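Local coordinates for putative ABC transporter (PDB 4PE6), which probably binds a carbohydrate or related small solute as the substrate-capturing component of an ABC transporter, and can hold a trihydroxybutanoic acid in its pocket, at residues Tyr122-Ser127 and Pro261-Ala266; Lys282-Pro287 and Gln320-Ile325. All coordinates share one frame; numbering follows the deposited sequence.

Contact 1. Residues Tyr122-Ser127 and Pro261-Ala266; sequences YILQNS and PAQSVA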
ATOM      1  N   TYR A 122     -11.384  -1.193 -14.409  1.00 20.40           N
ATOM      2  CA  TYR A 122     -10.796   0.113 -14.186  1.00 19.79           C
ATOM      3  C   TYR A 122      -9.695   0.008 -13.129  1.00 19.23           C
ATOM      4  O   TYR A 122      -9.882  -0.617 -12.075  1.00 18.83           O
ATOM      5  CB  TYR A 122     -11.882   1.094 -13.724  1.00 19.70           C
ATOM      6  CG  TYR A 122     -12.911   1.387 -14.805  1.00 20.09           C
ATOM      7  CD1 TYR A 122     -13.959   0.515 -15.055  1.00 20.03           C
ATOM      8  CD2 TYR A 122     -12.804   2.538 -15.614  1.00 20.72           C
ATOM      9  CE1 TYR A 122     -14.886   0.762 -16.056  1.00 20.52           C
ATOM     10  CE2 TYR A 122     -13.735   2.803 -16.600  1.00 21.15           C
ATOM     11  CZ  TYR A 122     -14.770   1.921 -16.813  1.00 21.23           C
ATOM     12  OH  TYR A 122     -15.681   2.197 -17.812  1.00 22.30           O
ATOM     13  N   ILE A 123      -8.547   0.607 -13.421  1.00 18.95           N
ATOM     14  CA  ILE A 123      -7.399   0.592 -12.519  1.00 18.45           C
ATOM     15  C   ILE A 123      -7.273   1.918 -11.722  1.00 18.18           C
ATOM     16  O   ILE A 123      -7.220   3.023 -12.301  1.00 18.50           O
ATOM     17  CB  ILE A 123      -6.091   0.337 -13.289  1.00 18.89           C
ATOM     18  CG1 ILE A 123      -5.897  -1.154 -13.641  1.00 19.00           C
ATOM     19  CG2 ILE A 123      -4.889   0.734 -12.430  1.00 18.67           C
ATOM     20  CD1 ILE A 123      -7.072  -1.869 -14.271  1.00 19.36           C
ATOM     21  N   LEU A 124      -7.171   1.793 -10.400  1.00 17.32           N
ATOM     22  CA  LEU A 124      -6.931   2.930  -9.528  1.00 17.35           C
ATOM     23  C   LEU A 124      -5.768   2.565  -8.630  1.00 17.03           C
ATOM     24  O   LEU A 124      -5.885   1.687  -7.788  1.00 16.82           O
ATOM     25  CB  LEU A 124      -8.164   3.258  -8.693  1.00 17.29           C
ATOM     26  CG  LEU A 124      -8.095   4.605  -7.954  1.00 17.65           C
ATOM     27  CD1 LEU A 124      -9.506   5.109  -7.713  1.00 17.92           C
ATOM     28  CD2 LEU A 124      -7.312   4.537  -6.626  1.00 17.54           C
ATOM     29  N   GLN A 125      -4.648   3.234  -8.830  1.00 17.28           N
ATOM     30  CA  GLN A 125      -3.395   2.846  -8.201  1.00 17.10           C
ATOM     31  C   GLN A 125      -2.704   4.028  -7.546  1.00 17.22           C
ATOM     32  O   GLN A 125      -3.246   5.135  -7.498  1.00 17.92           O
ATOM     33  CB  GLN A 125      -2.494   2.170  -9.250  1.00 17.39           C
ATOM     34  CG  GLN A 125      -1.958   3.126 -10.317  1.00 18.21           C
ATOM     35  CD  GLN A 125      -0.967   2.440 -11.212  1.00 18.77           C
ATOM     36  OE1 GLN A 125      -1.294   2.083 -12.324  1.00 19.70           O
ATOM     37  NE2 GLN A 125       0.242   2.202 -10.706  1.00 18.80           N
ATOM     38  N   ASN A 126      -1.513   3.786  -7.026  1.00 16.89           N
ATOM     39  CA  ASN A 126      -0.589   4.830  -6.652  1.00 17.04           C
ATOM     40  C   ASN A 126       0.665   4.624  -7.485  1.00 17.05           C
ATOM     41  O   ASN A 126       0.873   3.546  -8.069  1.00 16.86           O
ATOM     42  CB  ASN A 126      -0.182   4.728  -5.161  1.00 16.79           C
ATOM     43  CG  ASN A 126      -1.222   5.275  -4.167  1.00 16.92           C
ATOM     44  OD1 ASN A 126      -0.959   5.261  -2.953  1.00 16.82           O
ATOM     45  ND2 ASN A 126      -2.394   5.690  -4.634  1.00 17.06           N
ATOM     46  N   SER A 127       1.543   5.617  -7.488  1.00 17.44           N
ATOM     47  CA  SER A 127       2.874   5.432  -8.122  1.00 17.64           C
ATOM     48  C   SER A 127       3.806   4.610  -7.229  1.00 17.19           C
ATOM     49  O   SER A 127       4.475   5.132  -6.340  1.00 17.24           O
ATOM     50  CB  SER A 127       3.549   6.747  -8.459  1.00 18.31           C
ATOM     51  OG  SER A 127       4.848   6.492  -8.967  1.00 18.65           O
ATOM     52  N   PRO A 261      -3.570   3.641   1.931  1.00 17.49           N
ATOM     53  CA  PRO A 261      -4.543   2.584   2.194  1.00 17.60           C
ATOM     54  C   PRO A 261      -5.950   2.943   1.736  1.00 17.81           C
ATOM     55  O   PRO A 261      -6.719   2.050   1.394  1.00 18.01           O
ATOM     56  CB  PRO A 261      -4.509   2.420   3.727  1.00 18.07           C
ATOM     57  CG  PRO A 261      -3.205   2.985   4.144  1.00 18.06           C
ATOM     58  CD  PRO A 261      -2.899   4.086   3.161  1.00 17.87           C
ATOM     59  N   ALA A 262      -6.276   4.237   1.726  1.00 18.02           N
ATOM     60  CA  ALA A 262      -7.565   4.699   1.301  1.00 18.10           C
ATOM     61  C   ALA A 262      -7.776   4.703  -0.212  1.00 17.55           C
ATOM     62  O   ALA A 262      -8.752   5.233  -0.696  1.00 17.78           O
ATOM     63  CB  ALA A 262      -7.866   6.073   1.915  1.00 18.86           C
ATOM     64  N   GLN A 263      -6.884   4.076  -0.974  1.00 16.85           N
ATOM     65  CA  GLN A 263      -7.258   3.688  -2.318  1.00 16.32           C
ATOM     66  C   GLN A 263      -8.554   2.883  -2.337  1.00 16.08           C
ATOM     67  O   GLN A 263      -9.293   2.952  -3.310  1.00 15.89           O
ATOM     68  CB  GLN A 263      -6.179   2.881  -2.982  1.00 16.04           C
ATOM     69  CG  GLN A 263      -4.984   3.689  -3.442  1.00 16.13           C
ATOM     70  CD  GLN A 263      -3.879   2.773  -3.901  1.00 16.04           C
ATOM     71  OE1 GLN A 263      -3.782   2.473  -5.082  1.00 16.01           O
ATOM     72  NE2 GLN A 263      -3.041   2.302  -2.955  1.00 16.04           N
ATOM     73  N   SER A 264      -8.834   2.125  -1.270  1.00 16.02           N
ATOM     74  CA  SER A 264     -10.070   1.390  -1.191  1.00 16.06           C
ATOM     75  C   SER A 264     -11.314   2.296  -1.163  1.00 16.39           C
ATOM     76  O   SER A 264     -12.376   1.936  -1.700  1.00 16.18           O
ATOM     77  CB  SER A 264     -10.071   0.461   0.036  1.00 16.33           C
ATOM     78  OG  SER A 264      -9.982   1.228   1.228  1.00 16.69           O
ATOM     79  N   VAL A 265     -11.188   3.436  -0.495  1.00 16.83           N
ATOM     80  CA  VAL A 265     -12.283   4.377  -0.392  1.00 17.42           C
ATOM     81  C   VAL A 265     -12.455   5.088  -1.732  1.00 17.16           C
ATOM     82  O   VAL A 265     -13.563   5.281  -2.207  1.00 17.15           O
ATOM     83  CB  VAL A 265     -12.007   5.418   0.694  1.00 18.10           C
ATOM     84  CG1 VAL A 265     -13.095   6.458   0.706  1.00 18.83           C
ATOM     85  CG2 VAL A 265     -11.907   4.760   2.069  1.00 18.61           C
ATOM     86  N   ALA A 266     -11.349   5.475  -2.342  1.00 17.10           N
ATOM     87  CA  ALA A 266     -11.413   6.061  -3.686  1.00 17.14           C
ATOM     88  C   ALA A 266     -12.030   5.072  -4.683  1.00 16.91           C
ATOM     89  O   ALA A 266     -12.770   5.464  -5.568  1.00 17.04           O
ATOM     90  CB  ALA A 266     -10.026   6.485  -4.148  1.00 17.10           C
TER

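Contact 2. Residues Lys282-Pro287 and Gln320-Ile325; sequences KQMTFP and QQVEAI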
ATOM      1  N   LYS A 282      -9.674   4.502 -17.731  1.00 23.51           N
ATOM      2  CA  LYS A 282      -9.381   3.107 -17.421  1.00 23.88           C
ATOM      3  C   LYS A 282      -8.209   2.977 -16.454  1.00 23.49           C
ATOM      4  O   LYS A 282      -8.075   1.949 -15.781  1.00 22.75           O
ATOM      5  CB  LYS A 282      -9.046   2.300 -18.693  1.00 25.35           C
ATOM      6  CG  LYS A 282     -10.166   2.191 -19.725  1.00 26.86           C
ATOM      7  CD  LYS A 282     -11.370   1.378 -19.250  1.00 27.70           C
ATOM      8  CE  LYS A 282     -11.098  -0.122 -19.306  1.00 28.61           C
ATOM      9  NZ  LYS A 282     -12.331  -0.919 -19.054  1.00 29.21           N
ATOM     10  N   GLN A 283      -7.334   3.981 -16.447  1.00 23.79           N
ATOM     11  CA  GLN A 283      -6.174   3.990 -15.557  1.00 24.12           C
ATOM     12  C   GLN A 283      -6.140   5.310 -14.803  1.00 23.38           C
ATOM     13  O   GLN A 283      -6.205   6.373 -15.406  1.00 22.55           O
ATOM     14  CB  GLN A 283      -4.881   3.766 -16.344  1.00 25.69           C
ATOM     15  CG  GLN A 283      -3.670   3.486 -15.448  1.00 26.86           C
ATOM     16  CD  GLN A 283      -3.138   4.730 -14.751  1.00 28.04           C
ATOM     17  OE1 GLN A 283      -3.164   5.825 -15.311  1.00 29.88           O
ATOM     18  NE2 GLN A 283      -2.666   4.568 -13.513  1.00 28.32           N
HETATM   19  N   MSE A 284      -6.055   5.232 -13.482  1.00 22.12           N
HETATM   20  CA  MSE A 284      -6.024   6.421 -12.636  1.00 22.31           C
HETATM   21  C   MSE A 284      -4.915   6.293 -11.620  1.00 21.44           C
HETATM   22  O   MSE A 284      -4.863   5.328 -10.847  1.00 20.47           O
HETATM   23  CB  MSE A 284      -7.360   6.612 -11.917  1.00 22.89           C
HETATM   24  CG  MSE A 284      -8.571   6.732 -12.830  1.00 24.23           C
HETATM   25 SE   MSE A 284     -10.261   6.684 -11.802  1.00 26.42          SE
HETATM   26  CE  MSE A 284     -10.493   4.772 -12.209  1.00 25.09           C
ATOM     27  N   THR A 285      -4.016   7.260 -11.604  1.00 21.50           N
ATOM     28  CA  THR A 285      -2.993   7.323 -10.563  1.00 21.20           C
ATOM     29  C   THR A 285      -3.360   8.316  -9.472  1.00 20.84           C
ATOM     30  O   THR A 285      -3.480   9.521  -9.703  1.00 21.41           O
ATOM     31  CB  THR A 285      -1.603   7.619 -11.147  1.00 22.06           C
ATOM     32  OG1 THR A 285      -1.219   6.523 -11.984  1.00 22.31           O
ATOM     33  CG2 THR A 285      -0.581   7.748 -10.056  1.00 22.18           C
ATOM     34  N   PHE A 286      -3.549   7.786  -8.271  1.00 19.77           N
ATOM     35  CA  PHE A 286      -3.798   8.586  -7.088  1.00 19.64           C
ATOM     36  C   PHE A 286      -2.488   8.716  -6.267  1.00 19.67           C
ATOM     37  O   PHE A 286      -1.514   7.991  -6.527  1.00 19.51           O
ATOM     38  CB  PHE A 286      -4.921   7.943  -6.249  1.00 19.30           C
ATOM     39  CG  PHE A 286      -6.309   8.368  -6.658  1.00 19.38           C
ATOM     40  CD1 PHE A 286      -6.762   8.172  -7.946  1.00 19.22           C
ATOM     41  CD2 PHE A 286      -7.163   8.963  -5.738  1.00 19.64           C
ATOM     42  CE1 PHE A 286      -8.035   8.569  -8.334  1.00 19.51           C
ATOM     43  CE2 PHE A 286      -8.441   9.360  -6.112  1.00 19.95           C
ATOM     44  CZ  PHE A 286      -8.878   9.178  -7.417  1.00 19.75           C
ATOM     45  N   PRO A 287      -2.457   9.631  -5.288  1.00 19.78           N
ATOM     46  CA  PRO A 287      -1.213   9.959  -4.601  1.00 20.10           C
ATOM     47  C   PRO A 287      -0.844   9.045  -3.450  1.00 19.64           C
ATOM     48  O   PRO A 287      -1.697   8.654  -2.645  1.00 19.37           O
ATOM     49  CB  PRO A 287      -1.470  11.372  -4.055  1.00 20.85           C
ATOM     50  CG  PRO A 287      -2.953  11.409  -3.842  1.00 20.81           C
ATOM     51  CD  PRO A 287      -3.512  10.627  -4.999  1.00 20.38           C
ATOM     52  N   GLN A 320     -12.625  15.469  -7.936  1.00 33.60           N
ATOM     53  CA  GLN A 320     -11.587  16.468  -8.205  1.00 35.27           C
ATOM     54  C   GLN A 320     -10.333  15.830  -8.764  1.00 33.33           C
ATOM     55  O   GLN A 320      -9.757  16.325  -9.727  1.00 32.83           O
ATOM     56  CB  GLN A 320     -11.201  17.234  -6.940  1.00 38.11           C
ATOM     57  CG  GLN A 320     -12.183  18.300  -6.498  1.00 41.88           C
ATOM     58  CD  GLN A 320     -11.716  18.981  -5.217  1.00 45.31           C
ATOM     59  OE1 GLN A 320     -10.508  19.159  -4.995  1.00 46.72           O
ATOM     60  NE2 GLN A 320     -12.666  19.355  -4.361  1.00 46.83           N
ATOM     61  N   GLN A 321      -9.881  14.750  -8.129  1.00 31.37           N
ATOM     62  CA  GLN A 321      -8.667  14.059  -8.579  1.00 30.87           C
ATOM     63  C   GLN A 321      -8.857  13.454  -9.958  1.00 29.77           C
ATOM     64  O   GLN A 321      -7.944  13.508 -10.779  1.00 29.92           O
ATOM     65  CB  GLN A 321      -8.221  12.970  -7.584  1.00 30.26           C
ATOM     66  CG  GLN A 321      -7.064  12.095  -8.074  1.00 30.87           C
ATOM     67  CD  GLN A 321      -5.697  12.766  -8.006  1.00 33.62           C
ATOM     68  OE1 GLN A 321      -5.505  13.746  -7.288  1.00 36.02           O
ATOM     69  NE2 GLN A 321      -4.729  12.216  -8.744  1.00 34.12           N
ATOM     70  N   VAL A 322     -10.038  12.891 -10.211  1.00 36.12           N
ATOM     71  CA  VAL A 322     -10.358  12.365 -11.540  1.00 36.04           C
ATOM     72  C   VAL A 322     -10.301  13.499 -12.571  1.00 36.82           C
ATOM     73  O   VAL A 322      -9.757  13.325 -13.654  1.00 35.76           O
ATOM     74  CB  VAL A 322     -11.725  11.656 -11.568  1.00 37.23           C
ATOM     75  CG1 VAL A 322     -12.092  11.244 -12.980  1.00 37.31           C
ATOM     76  CG2 VAL A 322     -11.710  10.419 -10.664  1.00 38.16           C
ATOM     77  N   GLU A 323     -10.840  14.662 -12.220  1.00 38.44           N
ATOM     78  CA  GLU A 323     -10.812  15.799 -13.136  1.00 40.34           C
ATOM     79  C   GLU A 323      -9.398  16.263 -13.422  1.00 39.80           C
ATOM     80  O   GLU A 323      -9.085  16.605 -14.559  1.00 41.15           O
ATOM     81  CB  GLU A 323     -11.676  16.947 -12.618  1.00 42.80           C
ATOM     82  CG  GLU A 323     -13.124  16.812 -13.051  1.00 45.74           C
ATOM     83  CD  GLU A 323     -13.290  16.972 -14.559  1.00 46.61           C
ATOM     84  OE1 GLU A 323     -12.796  17.979 -15.116  1.00 48.66           O
ATOM     85  OE2 GLU A 323     -13.911  16.090 -15.189  1.00 48.11           O
ATOM     86  N   ALA A 324      -8.550  16.275 -12.397  1.00 40.23           N
ATOM     87  CA  ALA A 324      -7.134  16.575 -12.575  1.00 40.86           C
ATOM     88  C   ALA A 324      -6.440  15.552 -13.473  1.00 40.79           C
ATOM     89  O   ALA A 324      -5.584  15.914 -14.269  1.00 42.78           O
ATOM     90  CB  ALA A 324      -6.424  16.668 -11.230  1.00 42.17           C
ATOM     91  N   ILE A 325      -6.803  14.282 -13.348  1.00 40.06           N
ATOM     92  CA  ILE A 325      -6.225  13.241 -14.192  1.00 40.56           C
ATOM     93  C   ILE A 325      -6.665  13.426 -15.644  1.00 41.19           C
ATOM     94  O   ILE A 325      -5.845  13.376 -16.538  1.00 41.41           O
ATOM     95  CB  ILE A 325      -6.601  11.823 -13.692  1.00 40.39           C
ATOM     96  CG1 ILE A 325      -5.891  11.523 -12.369  1.00 40.27           C
ATOM     97  CG2 ILE A 325      -6.233  10.758 -14.722  1.00 41.53           C
ATOM     98  CD1 ILE A 325      -6.355  10.243 -11.684  1.00 40.02           C
TER

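Contact 1. Residues Tyr122-Ser127 and Pro261-Ala266
The amides of Asn126 and Gln263 lie stacked, their planes 15° apart, with Asn126 ND2 3.4 Å from Gln263 CD. Gln263 reaches this place from the first turn of helix 263-275 with its chain extended beyond CG, and its OE1 lies against the strand backbone, 3.1 Å from Gln125 C. Two residues earlier on the strand, the contact turns apolar: Leu124, with CG anti to its backbone N, lays CD1 3.9 Å from Ala266 CB and CD2 4.0 Å from Gln263 CG. Alanine's lone methyl suits a helix lying this near a strand. The amides are fixed by bonds at their ends. Asn126 ND2 donates to Gln125 O (3.0 Å, 162°), approaching from above the carbonyl plane, and Asn126 OD1 accepts from Asp260 N. Gln263 NE2 donates to Asp260 O and to Asp113 OD1, a residue of the ligand pocket. An alanine in place of Asn126 would remove the stacked amide and both of its bonds, and would probably loosen the hold on the backbone at Asp260 and the setting of Gln263. With the Gln263 side chain about 5 Å from the bound trihydroxybutanoic acid, this buried amide network is consistent with a second shell that orients Asp113 towards the ligand.

Contact 2. Residues Lys282-Pro287 and Gln320-Ile325
Gln321 lays CG over one face of the Phe286 ring, 3.5 Å from the centroid and 12° off the normal, a well-centred CH-pi contact. The two side chains run past each other in opposite directions, and the glutamine folds at its second torsion, bringing CB near the CZ end while the amide, tilted 50° to the ring, continues to the strand backbone. There NE2 makes a weak and bent hydrogen bond to Thr285 O, while OE1 accepts from Val332 N. Glutamine suits this buried place: aliphatic against the ring, polar against the backbone. Val322 CG2 comes to the ring edge, 4.5 Å from Phe286 CZ, and also meets the selenium of selenomethionine Met284 at 4.2 Å. The Ile325 side chain runs at about a right angle to that of Phe286, and its long CG1-CD1 arm reaches Met284 CB (3.8 Å), the ring and Thr285 O. Helix 315-327, near the C-terminus, packs on the mixed sheet of the periplasmic binding protein fold, the short segments' axes 115° apart, with the ligand about 11 Å from the Phe286 side chain. Trp313, just ahead of the helix, meets Phe286 edge-to-face, and strand 122-126 flanks the strand, touching Phe286 with Leu124 and Asn126.

Both contacts build on one sheet, in which strands 122-126 and 283-290 are neighbours, joined by backbone bonds such as Ile123 N to Lys282 O (2.8 Å). Contact 1 sets helix 263-275 against the first of these strands and contact 2 sets helix 315-327 against the second; the centres are about 10 Å apart. Contact 1 is buried, nearer the middle of the chain and close to the ligand, and its buried polar groups, two side-chain amides, are each held by more than one bond. Contact 2 is only partly buried, farther out, and relies on aromatic and aliphatic packing with one weak bond. Phe286 also touches Ala266, so one ring belongs to the packing of both helices.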